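Local structure of esterase YbfF (Escherichia coli, 3BF7) at residues 14-19 and 39-43; 23-29 and 47-53; 61-65 and 184-188; 97-101 and 191-195; 140-146 and 163-169. The protein probably hydrolyses ester bonds, and perhaps thioesters, as an esterase with an alpha/beta-hydrolase core and a helical cap. The protein carries 1 engineered substitution. One frame throughout, in Å; residues are numbered along the deposited sequence.

How the contacts relate
Contacts 1 and 2 cross along the chain. They join the two ends of strand 19-22 to the two ends of strand 45-48, with centres 21 Å apart. Contact 3 follows, its centre 14 Å from that of contact 2, which it touches through Met-62 and a probable hydrogen bond from Arg-51 to Val-61 O. It crosses in sequence with contact 4, 15 Å away between centres, where helices 64-78 and 90-101 also meet. Contact 5 is nested inside the long loop closed by contacts 3 and 4, 38 Å from contact 4 between centres. Contacts 1, 2 and 4 lie in the hydrolase core, contact 3 joins it to the probable cap stem, and contact 5 lies within the insertion that probably forms the cap.

Contact 1 of 5, residues 14-19 and 39-43; sequences HNNSPI and LVNDH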
# COMPACT_ATOMS: atom_id res chain seq x y z
N HIS A 14 5.40 -7.07 -24.01
CA HIS A 14 4.38 -6.20 -24.60
C HIS A 14 4.79 -4.73 -24.60
O HIS A 14 3.97 -3.85 -24.85
CB HIS A 14 3.07 -6.37 -23.84
CG HIS A 14 2.45 -7.72 -23.99
ND1 HIS A 14 1.70 -8.08 -25.09
CD2 HIS A 14 2.51 -8.82 -23.20
CE1 HIS A 14 1.31 -9.34 -24.96
NE2 HIS A 14 1.79 -9.81 -23.82
N ASN A 15 6.07 -4.48 -24.33
CA ASN A 15 6.60 -3.12 -24.32
C ASN A 15 5.87 -2.21 -23.32
O ASN A 15 5.63 -1.04 -23.60
CB ASN A 15 6.52 -2.52 -25.72
CG ASN A 15 7.48 -1.36 -25.92
OD1 ASN A 15 7.42 -0.36 -25.20
ND2 ASN A 15 8.38 -1.49 -26.89
N ASN A 16 5.51 -2.77 -22.17
CA ASN A 16 4.82 -1.99 -21.14
C ASN A 16 5.82 -1.61 -20.05
O ASN A 16 6.81 -2.30 -19.82
CB ASN A 16 3.70 -2.80 -20.48
CG ASN A 16 2.57 -3.12 -21.44
OD1 ASN A 16 2.11 -2.26 -22.19
ND2 ASN A 16 2.10 -4.36 -21.40
N SER A 17 5.55 -0.50 -19.37
CA SER A 17 6.41 -0.06 -18.29
C SER A 17 6.26 -1.09 -17.17
O SER A 17 5.20 -1.70 -17.02
CB SER A 17 5.98 1.31 -17.76
OG SER A 17 6.04 2.30 -18.77
N PRO A 18 7.32 -1.31 -16.38
CA PRO A 18 7.21 -2.27 -15.29
C PRO A 18 6.24 -1.71 -14.25
O PRO A 18 6.00 -0.50 -14.21
CB PRO A 18 8.64 -2.36 -14.76
CG PRO A 18 9.17 -0.99 -15.03
CD PRO A 18 8.66 -0.71 -16.42
N ILE A 19 5.68 -2.59 -13.42
CA ILE A 19 4.75 -2.17 -12.38
C ILE A 19 5.30 -2.47 -10.99
O ILE A 19 5.70 -3.60 -10.70
CB ILE A 19 3.38 -2.88 -12.53
CG1 ILE A 19 2.71 -2.43 -13.84
CG2 ILE A 19 2.49 -2.58 -11.32
CD1 ILE A 19 1.38 -3.11 -14.11
N LEU A 39 -1.03 -9.17 -13.41
CA LEU A 39 -0.26 -8.20 -14.16
C LEU A 39 1.07 -8.71 -14.71
O LEU A 39 1.60 -8.15 -15.66
CB LEU A 39 -0.05 -6.95 -13.30
CG LEU A 39 -1.36 -6.23 -12.94
CD1 LEU A 39 -1.11 -5.22 -11.84
CD2 LEU A 39 -1.93 -5.56 -14.19
N VAL A 40 1.60 -9.79 -14.13
CA VAL A 40 2.86 -10.35 -14.60
C VAL A 40 2.72 -11.03 -15.97
O VAL A 40 3.71 -11.38 -16.60
CB VAL A 40 3.45 -11.36 -13.58
CG1 VAL A 40 2.62 -12.64 -13.57
CG2 VAL A 40 4.90 -11.66 -13.91
N ASN A 41 1.48 -11.21 -16.41
CA ASN A 41 1.24 -11.83 -17.71
C ASN A 41 1.82 -10.96 -18.82
O ASN A 41 2.29 -11.46 -19.84
CB ASN A 41 -0.26 -12.03 -17.95
CG ASN A 41 -0.82 -13.22 -17.19
OD1 ASN A 41 -0.43 -14.36 -17.42
ND2 ASN A 41 -1.75 -12.95 -16.27
N ASP A 42 1.80 -9.64 -18.60
CA ASP A 42 2.30 -8.70 -19.60
C ASP A 42 3.12 -7.53 -19.06
O ASP A 42 3.29 -6.52 -19.75
CB ASP A 42 1.12 -8.18 -20.44
CG ASP A 42 -0.01 -7.64 -19.59
OD1 ASP A 42 -0.03 -7.89 -18.36
OD2 ASP A 42 -0.90 -6.97 -20.16
N HIS A 43 3.64 -7.66 -17.84
CA HIS A 43 4.47 -6.61 -17.25
C HIS A 43 5.52 -7.21 -16.34
O HIS A 43 5.29 -8.26 -15.74
CB HIS A 43 3.68 -5.66 -16.34
CG HIS A 43 2.54 -4.96 -17.00
ND1 HIS A 43 1.31 -5.57 -17.20
CD2 HIS A 43 2.41 -3.70 -17.46
CE1 HIS A 43 0.49 -4.70 -17.76
NE2 HIS A 43 1.13 -3.56 -17.93
O HOH W 1 5.54 -5.86 -21.49
O HOH W 2 -0.52 -5.13 -21.98
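Asn-16 lays its side chain over the imidazole of His-43 and ends on the backbone of Asp-42. Its CB begins the contact, 3.4 Å from His-43 CD2 at the rim of the ring. CG continues past NE2 of the same histidine, with the amide turned only 24° from the ring plane, and ND2 hangs above that face. From there ND2 gives a nearly straight hydrogen bond to Asp-42 O (3.0 Å, 172° at the hydrogen), and its second N-H goes to a water that donates to Asp-42 OD2. An asparagine suits this place because its short, flat amide can cover a ring and still supply two donors. Asp-42 O is held a second time by another water, which also receives the backbone N-H groups of His-14 and Asn-16 and so ties the loop 14-16 to it.

On the opposite face of His-43, Ile-19 makes a CH-pi contact, with CD1 3.6 Å from the ring centroid. The isoleucine is long enough for the same methyl to reach Leu-39 CD1 at 4.0 Å. His-43 ND1 donates in the ring plane to a lone pair of Leu-39 O (3.0 Å), which helps to fix the rotation of the ring. Asp-42 OD1 has its main partner elsewhere, in a salt bridge with Arg-249 of helix 241-253. The segments lie where helix 33-39 ends and strand 19-22 begins, so the contact closes one end of the beta-alpha-beta crossover from strand 19-22 to the parallel strand 45-48, a repeating unit of the alpha/beta-hydrolase fold.

Contact 2 of 5, residues 23-29 and 47-53; sequences HGLFGSL and QVDVRNH. Engineered in segment 47-53: Val-50 (natural residue Met).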
# COMPACT_ATOMS: atom_id res chain seq x y z
N HIS A 23 2.33 -2.06 -0.73
CA HIS A 23 1.33 -2.39 0.28
C HIS A 23 1.08 -1.28 1.31
O HIS A 23 1.78 -0.26 1.34
CB HIS A 23 1.75 -3.66 1.01
CG HIS A 23 2.97 -3.49 1.85
ND1 HIS A 23 2.93 -2.88 3.09
CD2 HIS A 23 4.27 -3.78 1.62
CE1 HIS A 23 4.16 -2.80 3.58
NE2 HIS A 23 4.99 -3.34 2.71
N GLY A 24 0.10 -1.52 2.18
CA GLY A 24 -0.27 -0.56 3.21
C GLY A 24 0.25 -0.87 4.60
O GLY A 24 1.01 -1.83 4.79
N LEU A 25 -0.17 -0.07 5.57
CA LEU A 25 0.26 -0.24 6.95
C LEU A 25 0.03 -1.66 7.48
O LEU A 25 -1.05 -2.24 7.30
CB LEU A 25 -0.45 0.77 7.86
CG LEU A 25 -0.02 0.78 9.33
CD1 LEU A 25 1.46 1.17 9.46
CD2 LEU A 25 -0.89 1.76 10.10
N PHE A 26 1.06 -2.19 8.13
CA PHE A 26 1.07 -3.54 8.71
C PHE A 26 1.08 -4.64 7.65
O PHE A 26 0.97 -5.82 7.98
CB PHE A 26 -0.12 -3.75 9.66
CG PHE A 26 -0.09 -2.88 10.90
CD1 PHE A 26 1.02 -2.89 11.75
CD2 PHE A 26 -1.17 -2.07 11.21
CE1 PHE A 26 1.03 -2.10 12.90
CE2 PHE A 26 -1.15 -1.27 12.35
CZ PHE A 26 -0.05 -1.29 13.20
N GLY A 27 1.24 -4.25 6.39
CA GLY A 27 1.29 -5.23 5.32
C GLY A 27 2.70 -5.64 4.97
O GLY A 27 3.66 -5.33 5.69
N SER A 28 2.83 -6.36 3.85
CA SER A 28 4.11 -6.85 3.36
C SER A 28 3.96 -7.03 1.85
O SER A 28 2.85 -6.94 1.32
CB SER A 28 4.46 -8.18 4.02
OG SER A 28 3.51 -9.16 3.68
N LEU A 29 5.07 -7.33 1.18
CA LEU A 29 5.04 -7.46 -0.28
C LEU A 29 4.10 -8.51 -0.84
O LEU A 29 3.75 -8.47 -2.01
CB LEU A 29 6.46 -7.67 -0.82
CG LEU A 29 7.25 -8.94 -0.49
CD1 LEU A 29 6.74 -10.11 -1.31
CD2 LEU A 29 8.72 -8.70 -0.79
N GLN A 47 7.41 -6.22 -6.38
CA GLN A 47 6.63 -6.13 -5.15
C GLN A 47 7.61 -5.71 -4.05
O GLN A 47 8.60 -6.40 -3.82
CB GLN A 47 6.00 -7.48 -4.82
CG GLN A 47 4.90 -7.89 -5.78
CD GLN A 47 4.52 -9.36 -5.66
OE1 GLN A 47 4.79 -10.15 -6.56
NE2 GLN A 47 3.89 -9.72 -4.55
N VAL A 48 7.34 -4.60 -3.39
CA VAL A 48 8.24 -4.12 -2.35
C VAL A 48 7.70 -4.24 -0.93
O VAL A 48 6.49 -4.27 -0.71
CB VAL A 48 8.60 -2.62 -2.55
CG1 VAL A 48 8.98 -2.36 -3.99
CG2 VAL A 48 7.43 -1.73 -2.13
N ASP A 49 8.63 -4.31 0.01
CA ASP A 49 8.28 -4.27 1.42
C ASP A 49 8.60 -2.82 1.76
O ASP A 49 9.72 -2.34 1.52
CB ASP A 49 9.19 -5.16 2.28
CG ASP A 49 8.65 -6.58 2.45
OD1 ASP A 49 7.42 -6.78 2.43
OD2 ASP A 49 9.49 -7.49 2.64
N VAL A 50 7.62 -2.09 2.28
CA VAL A 50 7.85 -0.71 2.67
C VAL A 50 8.82 -0.73 3.87
O VAL A 50 8.90 -1.73 4.58
CB VAL A 50 6.52 -0.04 3.07
CG1 VAL A 50 6.76 1.35 3.66
CG2 VAL A 50 5.61 0.05 1.85
N ARG A 51 9.56 0.36 4.08
CA ARG A 51 10.47 0.40 5.21
C ARG A 51 9.68 0.07 6.47
O ARG A 51 8.49 0.38 6.58
CB ARG A 51 11.12 1.79 5.36
CG ARG A 51 10.15 2.94 5.57
CD ARG A 51 10.88 4.20 6.05
NE ARG A 51 11.93 4.61 5.12
CZ ARG A 51 12.92 5.44 5.43
NH1 ARG A 51 13.01 5.97 6.65
NH2 ARG A 51 13.83 5.74 4.52
N ASN A 52 10.34 -0.61 7.41
CA ASN A 52 9.73 -1.00 8.67
C ASN A 52 8.65 -2.07 8.55
O ASN A 52 7.91 -2.31 9.50
CB ASN A 52 9.19 0.23 9.41
CG ASN A 52 10.29 1.17 9.85
OD1 ASN A 52 10.24 2.37 9.59
ND2 ASN A 52 11.30 0.62 10.52
N HIS A 53 8.58 -2.71 7.39
CA HIS A 53 7.63 -3.79 7.13
C HIS A 53 8.36 -4.97 6.49
O HIS A 53 9.44 -4.80 5.90
CB HIS A 53 6.50 -3.34 6.19
CG HIS A 53 5.64 -2.26 6.76
ND1 HIS A 53 4.35 -2.48 7.21
CD2 HIS A 53 5.89 -0.95 6.98
CE1 HIS A 53 3.85 -1.35 7.68
NE2 HIS A 53 4.77 -0.41 7.55
O HOH W 3 4.07 -4.16 -1.85
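Both nitrogens of the buried His-23 ring are used. NE2 accepts from Val-50 N in an almost linear bond (2.9 Å, 177°), although the donor is tilted from the ring plane, and ND1 donates to Gly-24 O at 2.8 Å. That carbonyl also takes Gly-27 N, which closes a type II turn, and the two donors arrive from opposite faces of its plane. A histidine fits because one ring can accept on one side and donate on the other. CG sits between backbone N and carbonyl carbon (chi1 68°), which folds the ring back under its own loop: Ser-28 N lies over the centre of one face, and CG2 of the engineered Val-50 lies over the other.

Asp-49 OD1 receives Leu-29 N at 2.7 Å nearly along its C-O axis, while OD2 takes Leu-55 N, so the carboxylate joins two loops. Leu-29 O is in turn satisfied by Gln-47 NE2 (2.8 Å). His-53 ND1 makes only a weak bond to Gly-27 O, and one water links His-23 N with Val-48 O.

The His-Gly sequence after strand 19-22 recalls many alpha/beta hydrolases, in which this loop borders the oxyanion hole; Gly-24 touches the probable nucleophile elbow. The segments continue from the ends of the neighbouring parallel strands 19-22 and 45-48, and Phe-26 reaches away to pack on helices 156-163 and 175-180.

Contact 3 of 5, residues 61-65 and 184-188; sequences VMNYP and HIVGW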
# COMPACT_ATOMS: atom_id res chain seq x y z
N VAL A 61 12.58 6.91 11.16
CA VAL A 61 11.84 7.91 10.40
C VAL A 61 10.79 7.26 9.50
O VAL A 61 11.09 6.33 8.74
CB VAL A 61 12.78 8.75 9.51
CG1 VAL A 61 11.97 9.71 8.64
CG2 VAL A 61 13.75 9.54 10.39
N MET A 62 9.57 7.75 9.60
CA MET A 62 8.48 7.22 8.80
C MET A 62 7.58 8.36 8.31
O MET A 62 6.63 8.75 8.99
CB MET A 62 7.67 6.23 9.64
CG MET A 62 6.81 5.29 8.84
SD MET A 62 7.78 4.13 7.86
CE MET A 62 6.45 3.07 7.26
N ASN A 63 7.91 8.92 7.14
CA ASN A 63 7.11 9.98 6.54
C ASN A 63 7.06 9.70 5.04
O ASN A 63 7.82 8.89 4.53
CB ASN A 63 7.69 11.38 6.84
CG ASN A 63 9.10 11.57 6.31
OD1 ASN A 63 9.33 11.57 5.10
ND2 ASN A 63 10.05 11.74 7.22
N TYR A 64 6.15 10.37 4.33
CA TYR A 64 6.01 10.08 2.92
C TYR A 64 7.16 10.49 2.00
O TYR A 64 7.44 9.78 1.04
CB TYR A 64 4.63 10.55 2.46
CG TYR A 64 3.58 9.64 3.07
CD1 TYR A 64 3.55 8.28 2.75
CD2 TYR A 64 2.70 10.11 4.05
CE1 TYR A 64 2.68 7.41 3.39
CE2 TYR A 64 1.83 9.24 4.70
CZ TYR A 64 1.83 7.89 4.36
OH TYR A 64 0.98 7.01 5.00
N PRO A 65 7.82 11.62 2.27
CA PRO A 65 8.92 11.94 1.35
C PRO A 65 9.98 10.83 1.46
O PRO A 65 10.60 10.45 0.47
CB PRO A 65 9.43 13.28 1.88
CG PRO A 65 8.15 13.94 2.33
CD PRO A 65 7.44 12.81 3.06
N HIS A 184 2.16 10.57 11.37
CA HIS A 184 2.68 10.90 10.05
C HIS A 184 2.16 9.92 9.01
O HIS A 184 2.08 10.25 7.82
CB HIS A 184 4.21 10.88 10.06
CG HIS A 184 4.81 11.71 11.15
ND1 HIS A 184 4.38 12.98 11.43
CD2 HIS A 184 5.80 11.43 12.03
CE1 HIS A 184 5.08 13.47 12.44
NE2 HIS A 184 5.95 12.54 12.83
N ILE A 185 1.82 8.72 9.44
CA ILE A 185 1.32 7.70 8.53
C ILE A 185 -0.15 7.98 8.17
O ILE A 185 -0.53 7.91 6.99
CB ILE A 185 1.49 6.30 9.15
CG1 ILE A 185 2.98 6.03 9.38
CG2 ILE A 185 0.89 5.23 8.24
CD1 ILE A 185 3.28 4.79 10.20
N VAL A 186 -0.97 8.30 9.16
CA VAL A 186 -2.37 8.63 8.88
C VAL A 186 -2.41 10.06 8.36
O VAL A 186 -3.40 10.50 7.77
CB VAL A 186 -3.25 8.52 10.14
CG1 VAL A 186 -3.25 7.09 10.64
CG2 VAL A 186 -2.75 9.45 11.23
N GLY A 187 -1.31 10.78 8.59
CA GLY A 187 -1.19 12.16 8.16
C GLY A 187 -0.81 12.31 6.70
O GLY A 187 -0.85 11.36 5.91
N TRP A 188 -0.41 13.52 6.33
CA TRP A 188 -0.07 13.80 4.94
C TRP A 188 0.61 15.15 4.79
O TRP A 188 0.42 16.04 5.61
CB TRP A 188 -1.36 13.80 4.11
CG TRP A 188 -1.16 14.05 2.65
CD1 TRP A 188 -1.62 15.11 1.93
CD2 TRP A 188 -0.46 13.20 1.74
NE1 TRP A 188 -1.24 14.98 0.61
CE2 TRP A 188 -0.54 13.81 0.47
CE3 TRP A 188 0.22 11.98 1.86
CZ2 TRP A 188 0.05 13.25 -0.67
CZ3 TRP A 188 0.81 11.43 0.74
CH2 TRP A 188 0.71 12.06 -0.52
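Gly-187 O accepts a hydrogen bond from Lys-93 NZ of helix 90-101 and lies 3.6 Å from Tyr-64 CE2, at the edge of the tyrosine ring. Ile-185 O lies in the plane of the same ring, 2.7 Å from Tyr-64 OH. Tyrosine suits the spot, since its edge faces two carbonyls, Ile-185 O at the helix end and Gly-187 O just after it; the flat ring can lie along the backbone while its hydroxyl comes beside a carbonyl. Tyr-64 opens helix 64-78 of the hydrolase core, just after the N-cap residue Asn-63, whereas 184-188 lies where the chain probably returns from the helical cap. The contact thus joins the start of helix 64-78 to what is probably the stem of the cap.

Trp-188 meets Tyr-64 obliquely, with planes 51° apart and its CE3 3.8 Å from Tyr-64 CD2, while its NE1 is bonded to Gln-220. On the other flank, Met-62 CG packs 3.8 Å from Ile-185 CD1, and the bend at chi2 (67°) carries the sulfur and CE on toward Asn-52 and His-53. Met-62 O rests 3.4 Å from His-184 CB.

Contact 4 of 5, residues 97-101 and 191-195; sequences ALTAL and IPAWD
The helix that follows the probable nucleophile elbow, 90-101, presses its last turn through Thr-99 and Ala-100 against the loop that leads into strand 198-201. Thr-99 stands over one face of the Trp-194 indole. Its CB makes a CH-pi contact with the five-membered ring, 3.7 Å from the centroid and 18° from the ring normal, and CG2 reaches farther in, over the middle of the indole. A branched side chain suits a broad flat surface in this way, because two carbons can touch it at once. The tryptophan reaches the helix because its CG is trans to the backbone N (chi1 -170°), which swings the indole toward Thr-99.

The other branch of the threonine, OG1, is turned to polar partners. It is hydrogen-bonded to Met-96 O in the preceding turn of the helix, and a water donates to OG1 at 2.9 Å and to Pro-192 O at 2.7 Å. This water joins helix and loop where no direct hydrogen bond does. Beside it, Ile-191 CD1 comes to 3.5 Å from Thr-99 OG1 and so helps to wall in the hydroxyl.

Toward the surface, Ala-100 CB packs 3.8 Å from Ile-191 CB and 3.9 Å from Pro-192 CD. Its small methyl lets the loop come close, and the proline offers a rigid apolar edge. Thr-99 and Trp-194 both touch Leu-109 of strand 106-112, and Ile-191 and Trp-194 both touch Phe-221. On another side of helix 90-101, Ala-97 packs on Tyr-64 of helix 64-78.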
# COMPACT_ATOMS: atom_id res chain seq x y z
N ALA A 97 3.13 10.59 -3.09
CA ALA A 97 4.22 11.48 -2.69
C ALA A 97 5.35 11.43 -3.71
O ALA A 97 6.07 12.42 -3.90
CB ALA A 97 4.73 11.10 -1.31
N LEU A 98 5.52 10.29 -4.36
CA LEU A 98 6.57 10.14 -5.36
C LEU A 98 6.35 11.10 -6.53
O LEU A 98 7.32 11.54 -7.16
CB LEU A 98 6.63 8.70 -5.87
CG LEU A 98 7.70 8.41 -6.93
CD1 LEU A 98 9.09 8.70 -6.38
CD2 LEU A 98 7.60 6.95 -7.37
N THR A 99 5.10 11.43 -6.84
CA THR A 99 4.84 12.34 -7.95
C THR A 99 5.44 13.72 -7.68
O THR A 99 5.79 14.44 -8.62
CB THR A 99 3.32 12.53 -8.25
OG1 THR A 99 2.69 13.22 -7.16
CG2 THR A 99 2.65 11.19 -8.47
N ALA A 100 5.56 14.09 -6.41
CA ALA A 100 6.12 15.38 -6.05
C ALA A 100 7.64 15.34 -5.99
O ALA A 100 8.31 16.32 -6.30
CB ALA A 100 5.56 15.84 -4.71
N LEU A 101 8.18 14.19 -5.59
CA LEU A 101 9.62 14.03 -5.46
C LEU A 101 10.36 13.74 -6.76
O LEU A 101 11.39 14.36 -7.05
CB LEU A 101 9.93 12.92 -4.44
CG LEU A 101 11.41 12.76 -4.07
CD1 LEU A 101 11.90 14.02 -3.37
CD2 LEU A 101 11.57 11.55 -3.16
N ILE A 191 0.95 18.02 -1.64
CA ILE A 191 1.87 18.05 -2.76
C ILE A 191 1.35 18.90 -3.91
O ILE A 191 0.16 19.22 -3.97
CB ILE A 191 2.12 16.63 -3.31
CG1 ILE A 191 0.81 16.03 -3.84
CG2 ILE A 191 2.70 15.74 -2.21
CD1 ILE A 191 0.98 14.68 -4.52
N PRO A 192 2.25 19.30 -4.83
CA PRO A 192 1.83 20.11 -5.98
C PRO A 192 0.98 19.23 -6.89
O PRO A 192 1.05 18.00 -6.83
CB PRO A 192 3.15 20.49 -6.64
CG PRO A 192 4.13 20.47 -5.50
CD PRO A 192 3.71 19.23 -4.75
N ALA A 193 0.18 19.85 -7.74
CA ALA A 193 -0.67 19.10 -8.66
C ALA A 193 0.16 18.25 -9.62
O ALA A 193 1.20 18.68 -10.11
CB ALA A 193 -1.55 20.06 -9.44
N TRP A 194 -0.32 17.04 -9.87
CA TRP A 194 0.32 16.13 -10.82
C TRP A 194 -0.66 16.12 -11.99
O TRP A 194 -1.73 15.52 -11.92
CB TRP A 194 0.46 14.73 -10.22
CG TRP A 194 1.32 13.80 -11.03
CD1 TRP A 194 2.63 13.98 -11.37
CD2 TRP A 194 0.95 12.52 -11.54
NE1 TRP A 194 3.09 12.89 -12.07
CE2 TRP A 194 2.08 11.98 -12.19
CE3 TRP A 194 -0.24 11.78 -11.52
CZ2 TRP A 194 2.06 10.72 -12.80
CZ3 TRP A 194 -0.26 10.53 -12.14
CH2 TRP A 194 0.89 10.01 -12.77
N ASP A 195 -0.28 16.81 -13.07
CA ASP A 195 -1.14 16.93 -14.25
C ASP A 195 -1.11 15.75 -15.20
O ASP A 195 -0.76 15.89 -16.38
CB ASP A 195 -0.80 18.22 -15.00
CG ASP A 195 -1.14 19.47 -14.20
OD1 ASP A 195 -2.29 19.57 -13.73
OD2 ASP A 195 -0.27 20.34 -14.05
O HOH W 4 3.01 16.13 -7.22

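Contact 5 of 5, residues 140-146 and 163-169; sequences QTRQQAA and LKSFVDG
The guanidinium of Arg-142 has Phe-166 O and Val-167 CG2 at its edge, and Leu-163 O and Lys-164 CA over one face. The edge carries the bond: NE donates to Phe-166 O (3.0 Å, 171°), with the oxygen in the guanidinium plane. Leu-163 O is equally close to NE, at 3.0 Å, yet it lies above the group at too poor an angle for a hydrogen bond; its attraction for the cation is probably electrostatic, and Phe-166 N already binds it within a type I turn. Arginine fits because its long arm, extended from CG to NE, spans the distance from helix to turn. The other flat group, the Phe-166 ring, has Ala-145 CB over one face, 4.1 Å from its centroid, and the carbonyl carbon of Thr-141 at its edge.

Leu-163 completes the apolar side with its two methyls, CD1 3.6 Å from Ala-146 CB and CD2 3.6 Å from Ala-145 CB. Alanines suit this side of the helix, for they let the turn lie close. Farther along, a bridging water donates to Gln-140 O and accepts from the backbone N-H of Gly-169. Gln-140 NE2 passes 3.6 Å from Gly-169 CA; glycine suits this position because its phi is positive and a beta carbon would run into that NE2.

Helix 142-149 starts with a capping box: Thr-141 OG1 accepts from Gln-144 N, and Gln-144 OE1 accepts from both Gln-140 N and Thr-141 N. This capped helix start, packed on the turn 163-166 and on strand 166-167, which pairs with 170-171, belongs to the insertion that probably forms the helical cap of the hydrolase.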
# COMPACT_ATOMS: atom_id res chain seq x y z
N GLN A 140 3.55 -18.63 19.85
CA GLN A 140 4.63 -18.89 18.90
C GLN A 140 4.09 -19.11 17.49
O GLN A 140 4.73 -18.72 16.51
CB GLN A 140 5.43 -20.13 19.34
CG GLN A 140 6.19 -19.95 20.64
CD GLN A 140 7.39 -19.03 20.50
OE1 GLN A 140 8.08 -18.75 21.48
NE2 GLN A 140 7.65 -18.56 19.29
N THR A 141 2.93 -19.74 17.39
CA THR A 141 2.32 -20.01 16.09
C THR A 141 1.22 -19.01 15.77
O THR A 141 0.75 -18.29 16.65
CB THR A 141 1.70 -21.42 16.04
OG1 THR A 141 0.58 -21.48 16.95
CG2 THR A 141 2.72 -22.47 16.44
N ARG A 142 0.82 -18.97 14.50
CA ARG A 142 -0.23 -18.05 14.07
C ARG A 142 -1.56 -18.43 14.70
O ARG A 142 -2.39 -17.56 14.98
CB ARG A 142 -0.33 -18.05 12.54
CG ARG A 142 0.89 -17.45 11.86
CD ARG A 142 0.75 -17.41 10.35
NE ARG A 142 1.87 -16.70 9.73
CZ ARG A 142 2.01 -16.50 8.42
NH1 ARG A 142 1.09 -16.97 7.58
NH2 ARG A 142 3.06 -15.85 7.96
N GLN A 143 -1.77 -19.72 14.91
CA GLN A 143 -3.01 -20.19 15.52
C GLN A 143 -3.13 -19.66 16.94
O GLN A 143 -4.19 -19.20 17.36
CB GLN A 143 -3.05 -21.72 15.52
CG GLN A 143 -4.32 -22.31 16.11
CD GLN A 143 -4.35 -23.83 16.01
OE1 GLN A 143 -3.48 -24.51 16.53
NE2 GLN A 143 -5.37 -24.35 15.34
N GLN A 144 -2.03 -19.73 17.68
CA GLN A 144 -2.00 -19.25 19.06
C GLN A 144 -2.18 -17.73 19.08
O GLN A 144 -2.89 -17.19 19.92
CB GLN A 144 -0.68 -19.62 19.73
CG GLN A 144 -0.39 -21.11 19.76
CD GLN A 144 0.94 -21.44 20.42
OE1 GLN A 144 1.98 -20.90 20.03
NE2 GLN A 144 0.91 -22.33 21.40
N ALA A 145 -1.52 -17.06 18.14
CA ALA A 145 -1.61 -15.61 18.05
C ALA A 145 -3.03 -15.18 17.71
O ALA A 145 -3.55 -14.22 18.27
CB ALA A 145 -0.64 -15.10 16.99
N ALA A 146 -3.66 -15.90 16.78
CA ALA A 146 -5.02 -15.58 16.37
C ALA A 146 -5.99 -15.61 17.55
O ALA A 146 -6.86 -14.75 17.67
CB ALA A 146 -5.48 -16.55 15.29
N LEU A 163 -1.57 -11.44 10.65
CA LEU A 163 -0.81 -12.66 10.92
C LEU A 163 0.14 -13.06 9.80
O LEU A 163 1.05 -13.87 10.02
CB LEU A 163 -1.76 -13.80 11.27
CG LEU A 163 -2.42 -13.65 12.65
CD1 LEU A 163 -3.44 -14.76 12.85
CD2 LEU A 163 -1.36 -13.70 13.74
N LYS A 164 -0.06 -12.52 8.60
CA LYS A 164 0.84 -12.83 7.50
C LYS A 164 2.23 -12.34 7.89
O LYS A 164 3.24 -12.83 7.39
CB LYS A 164 0.39 -12.13 6.22
CG LYS A 164 -0.91 -12.64 5.64
CD LYS A 164 -0.79 -14.07 5.15
CE LYS A 164 -2.05 -14.52 4.44
NZ LYS A 164 -1.89 -15.87 3.83
N SER A 165 2.27 -11.37 8.81
CA SER A 165 3.53 -10.80 9.27
C SER A 165 4.00 -11.38 10.61
O SER A 165 4.93 -10.86 11.22
CB SER A 165 3.41 -9.28 9.39
OG SER A 165 3.36 -8.68 8.10
N PHE A 166 3.35 -12.45 11.06
CA PHE A 166 3.75 -13.09 12.31
C PHE A 166 4.53 -14.34 11.92
O PHE A 166 3.95 -15.31 11.44
CB PHE A 166 2.53 -13.46 13.15
CG PHE A 166 2.87 -13.89 14.55
CD1 PHE A 166 3.44 -12.99 15.45
CD2 PHE A 166 2.64 -15.20 14.98
CE1 PHE A 166 3.78 -13.38 16.74
CE2 PHE A 166 2.97 -15.60 16.27
CZ PHE A 166 3.54 -14.69 17.16
N VAL A 167 5.85 -14.30 12.11
CA VAL A 167 6.70 -15.43 11.75
C VAL A 167 7.73 -15.70 12.85
O VAL A 167 8.29 -14.78 13.43
CB VAL A 167 7.46 -15.14 10.43
CG1 VAL A 167 8.21 -16.39 9.98
CG2 VAL A 167 6.49 -14.69 9.36
N ASP A 168 7.96 -16.98 13.13
CA ASP A 168 8.91 -17.39 14.16
C ASP A 168 8.61 -16.69 15.48
O ASP A 168 9.53 -16.34 16.23
CB ASP A 168 10.34 -17.09 13.72
CG ASP A 168 10.72 -17.81 12.44
OD1 ASP A 168 10.59 -19.05 12.40
OD2 ASP A 168 11.14 -17.14 11.47
N GLY A 169 7.33 -16.48 15.75
CA GLY A 169 6.92 -15.83 16.99
C GLY A 169 7.28 -14.36 17.09
O GLY A 169 7.37 -13.82 18.19
O HOH W 5 5.37 -17.42 13.88